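Local coordinates for protein KLLA0E01827p (Kluyveromyces lactis, PDB 6AM0) that probably binds mRNA and activates the mRNA decapping enzyme as its Dcp1 subunit, at residues W47-V55 with R108-L116. Residues are numbered along the deposited sequence; the frame is centred on the assembly and turned at random.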
# COMPACT_ATOMS: atom_id res chain seq x y z
N TRP F 47 -9.46 1.31 -29.96
CA TRP F 47 -10.04 0.19 -30.67
C TRP F 47 -10.95 -0.62 -29.76
O TRP F 47 -10.70 -0.77 -28.57
CB TRP F 47 -8.96 -0.72 -31.25
CG TRP F 47 -8.30 -0.21 -32.48
CD1 TRP F 47 -6.98 0.06 -32.65
CD2 TRP F 47 -8.93 0.11 -33.73
NE1 TRP F 47 -6.74 0.52 -33.92
CE2 TRP F 47 -7.92 0.56 -34.60
CE3 TRP F 47 -10.25 0.05 -34.19
CZ2 TRP F 47 -8.19 0.95 -35.92
CZ3 TRP F 47 -10.51 0.44 -35.50
CH2 TRP F 47 -9.49 0.89 -36.34
N ASN F 48 -12.01 -1.17 -30.36
CA ASN F 48 -13.05 -1.88 -29.62
C ASN F 48 -13.45 -3.10 -30.46
O ASN F 48 -14.03 -2.94 -31.53
CB ASN F 48 -14.24 -0.96 -29.35
CG ASN F 48 -15.52 -1.70 -29.00
OD1 ASN F 48 -15.49 -2.74 -28.33
ND2 ASN F 48 -16.65 -1.17 -29.44
N LYS F 49 -13.14 -4.30 -29.97
CA LYS F 49 -13.49 -5.51 -30.71
C LYS F 49 -15.00 -5.62 -30.85
O LYS F 49 -15.73 -5.58 -29.86
CB LYS F 49 -12.93 -6.74 -30.01
CG LYS F 49 -12.51 -7.86 -30.96
CD LYS F 49 -12.88 -9.23 -30.42
CE LYS F 49 -14.39 -9.42 -30.41
NZ LYS F 49 -14.81 -10.76 -30.92
N LEU F 50 -15.47 -5.75 -32.09
CA LEU F 50 -16.89 -5.88 -32.37
C LEU F 50 -17.31 -7.35 -32.42
O LEU F 50 -16.48 -8.25 -32.54
CB LEU F 50 -17.25 -5.20 -33.69
CG LEU F 50 -17.32 -3.67 -33.65
CD1 LEU F 50 -17.82 -3.14 -34.98
CD2 LEU F 50 -18.21 -3.22 -32.51
N GLU F 51 -18.62 -7.56 -32.35
CA GLU F 51 -19.19 -8.91 -32.37
C GLU F 51 -19.46 -9.37 -33.81
O GLU F 51 -20.57 -9.75 -34.18
CB GLU F 51 -20.45 -8.95 -31.52
CG GLU F 51 -20.19 -8.74 -30.05
CD GLU F 51 -19.35 -9.85 -29.45
OE1 GLU F 51 -19.93 -10.80 -28.88
OE2 GLU F 51 -18.11 -9.78 -29.57
N TYR F 52 -18.40 -9.35 -34.62
CA TYR F 52 -18.47 -9.82 -36.00
C TYR F 52 -17.25 -10.68 -36.28
O TYR F 52 -16.12 -10.26 -36.01
CB TYR F 52 -18.54 -8.66 -36.99
CG TYR F 52 -19.73 -7.75 -36.81
CD1 TYR F 52 -21.01 -8.20 -37.07
CD2 TYR F 52 -19.56 -6.44 -36.39
CE1 TYR F 52 -22.10 -7.37 -36.91
CE2 TYR F 52 -20.65 -5.60 -36.22
CZ TYR F 52 -21.92 -6.08 -36.48
OH TYR F 52 -23.01 -5.26 -36.33
N GLN F 53 -17.48 -11.87 -36.83
CA GLN F 53 -16.39 -12.80 -37.11
C GLN F 53 -16.82 -13.86 -38.11
O GLN F 53 -17.83 -14.54 -37.90
CB GLN F 53 -15.93 -13.46 -35.81
CG GLN F 53 -14.44 -13.67 -35.73
CD GLN F 53 -14.04 -14.43 -34.49
OE1 GLN F 53 -14.89 -15.00 -33.80
NE2 GLN F 53 -12.74 -14.44 -34.19
N GLY F 54 -16.05 -14.04 -39.18
CA GLY F 54 -16.38 -15.04 -40.17
C GLY F 54 -15.75 -14.72 -41.51
O GLY F 54 -14.87 -13.86 -41.62
N VAL F 55 -16.21 -15.46 -42.52
CA VAL F 55 -15.70 -15.28 -43.87
C VAL F 55 -16.06 -13.89 -44.38
O VAL F 55 -17.17 -13.39 -44.15
CB VAL F 55 -16.25 -16.37 -44.80
CG1 VAL F 55 -17.75 -16.50 -44.63
CG2 VAL F 55 -15.88 -16.09 -46.24
N ARG F 108 -20.22 -15.53 -37.52
CA ARG F 108 -20.32 -16.76 -36.75
C ARG F 108 -20.83 -16.54 -35.34
O ARG F 108 -21.32 -17.48 -34.71
CB ARG F 108 -18.95 -17.45 -36.67
CG ARG F 108 -18.31 -17.78 -37.99
CD ARG F 108 -16.94 -18.40 -37.77
NE ARG F 108 -17.02 -19.58 -36.92
CZ ARG F 108 -16.83 -20.82 -37.34
NH1 ARG F 108 -16.53 -21.06 -38.62
NH2 ARG F 108 -16.92 -21.84 -36.49
N ILE F 109 -20.72 -15.31 -34.82
CA ILE F 109 -21.06 -15.04 -33.43
C ILE F 109 -22.57 -14.90 -33.25
O ILE F 109 -23.17 -15.59 -32.42
CB ILE F 109 -20.31 -13.79 -32.95
CG1 ILE F 109 -18.80 -14.02 -33.01
CG2 ILE F 109 -20.77 -13.40 -31.55
CD1 ILE F 109 -17.96 -12.78 -32.79
N ASN F 110 -23.19 -14.02 -34.02
CA ASN F 110 -24.64 -13.83 -33.96
C ASN F 110 -25.18 -13.65 -35.38
O ASN F 110 -24.39 -13.46 -36.32
CB ASN F 110 -24.98 -12.64 -33.06
CG ASN F 110 -24.33 -11.35 -33.51
OD1 ASN F 110 -24.70 -10.78 -34.54
ND2 ASN F 110 -23.37 -10.86 -32.73
N PRO F 111 -26.50 -13.72 -35.60
CA PRO F 111 -27.02 -13.72 -36.98
C PRO F 111 -26.96 -12.39 -37.70
O PRO F 111 -27.45 -12.30 -38.83
CB PRO F 111 -28.48 -14.16 -36.80
CG PRO F 111 -28.54 -14.79 -35.47
CD PRO F 111 -27.56 -14.06 -34.63
N ASP F 112 -26.40 -11.34 -37.10
CA ASP F 112 -26.27 -10.06 -37.79
C ASP F 112 -24.91 -10.00 -38.48
O ASP F 112 -23.87 -10.08 -37.82
CB ASP F 112 -26.45 -8.89 -36.82
CG ASP F 112 -26.69 -7.58 -37.53
OD1 ASP F 112 -27.86 -7.33 -37.91
OD2 ASP F 112 -25.73 -6.81 -37.71
N ASN F 113 -24.93 -9.87 -39.80
CA ASN F 113 -23.70 -9.85 -40.58
C ASN F 113 -23.13 -8.45 -40.66
O ASN F 113 -23.86 -7.45 -40.56
CB ASN F 113 -23.95 -10.39 -41.99
CG ASN F 113 -24.37 -11.84 -41.98
OD1 ASN F 113 -23.73 -12.68 -41.34
ND2 ASN F 113 -25.45 -12.15 -42.68
N PHE F 114 -21.82 -8.37 -40.84
CA PHE F 114 -21.17 -7.06 -40.97
C PHE F 114 -21.25 -6.59 -42.41
O PHE F 114 -21.00 -7.37 -43.34
CB PHE F 114 -19.72 -7.13 -40.51
CG PHE F 114 -19.00 -5.81 -40.61
CD1 PHE F 114 -19.25 -4.79 -39.72
CD2 PHE F 114 -18.06 -5.60 -41.61
CE1 PHE F 114 -18.59 -3.58 -39.81
CE2 PHE F 114 -17.39 -4.39 -41.70
CZ PHE F 114 -17.66 -3.38 -40.80
N SER F 115 -21.59 -5.32 -42.60
CA SER F 115 -21.84 -4.79 -43.93
C SER F 115 -21.20 -3.43 -44.09
O SER F 115 -21.33 -2.57 -43.21
CB SER F 115 -23.35 -4.68 -44.19
OG SER F 115 -23.62 -3.62 -45.09
N LEU F 116 -20.51 -3.24 -45.21
CA LEU F 116 -20.00 -1.93 -45.60
C LEU F 116 -20.35 -1.69 -47.06
O LEU F 116 -20.18 -2.58 -47.89
CB LEU F 116 -18.49 -1.83 -45.41
CG LEU F 116 -17.98 -1.51 -44.01
CD1 LEU F 116 -16.51 -1.14 -44.07
CD2 LEU F 116 -18.80 -0.39 -43.39
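One face of the Tyr52 ring carries Phe114. The CB of Phe114 sits 4.0 Å from the Tyr52 ring centroid, a CH-pi contact offset toward the rim. The two rings lie oblique, with planes at 52°. Leu50 CD1 and the backbone O of Asp112 meet the Tyr52 ring at its edge, near its plane. With CG opposite the backbone N (chi1 180°), Phe114 also brings CD1 near Tyr52 CD2. Its ring packs edge-to-face on Tyr160. Tyr52 OH makes a weak hydrogen bond to Asp112 OD2 (3.4 Å). With an alanine here, Phe114 CB and CD1 would probably lose the ring they pack on, and Asp112 OD2 its weak hydroxyl partner. The firm polar link is Arg108 N to Gln53 O, 2.6 Å and nearly straight at 165°. Asn110 ND2 adds a weak bond to Glu51 O (3.3 Å), while its OD1 accepts from Asp112 N (3.1 Å) in an Asx turn. Ile109 CD1 rests on Gln53 CB at 3.7 Å. The contact joins the corner between the two sheets of this PH-like fold to loop 108-113 and the start of strand 114-118. Asn107 OD1 accepts from Gln53 N and Ile109 N. One backbone bond and two weak side-chain bonds thus tie the loop, while the Arg108 guanidinium binds the chain of another protein.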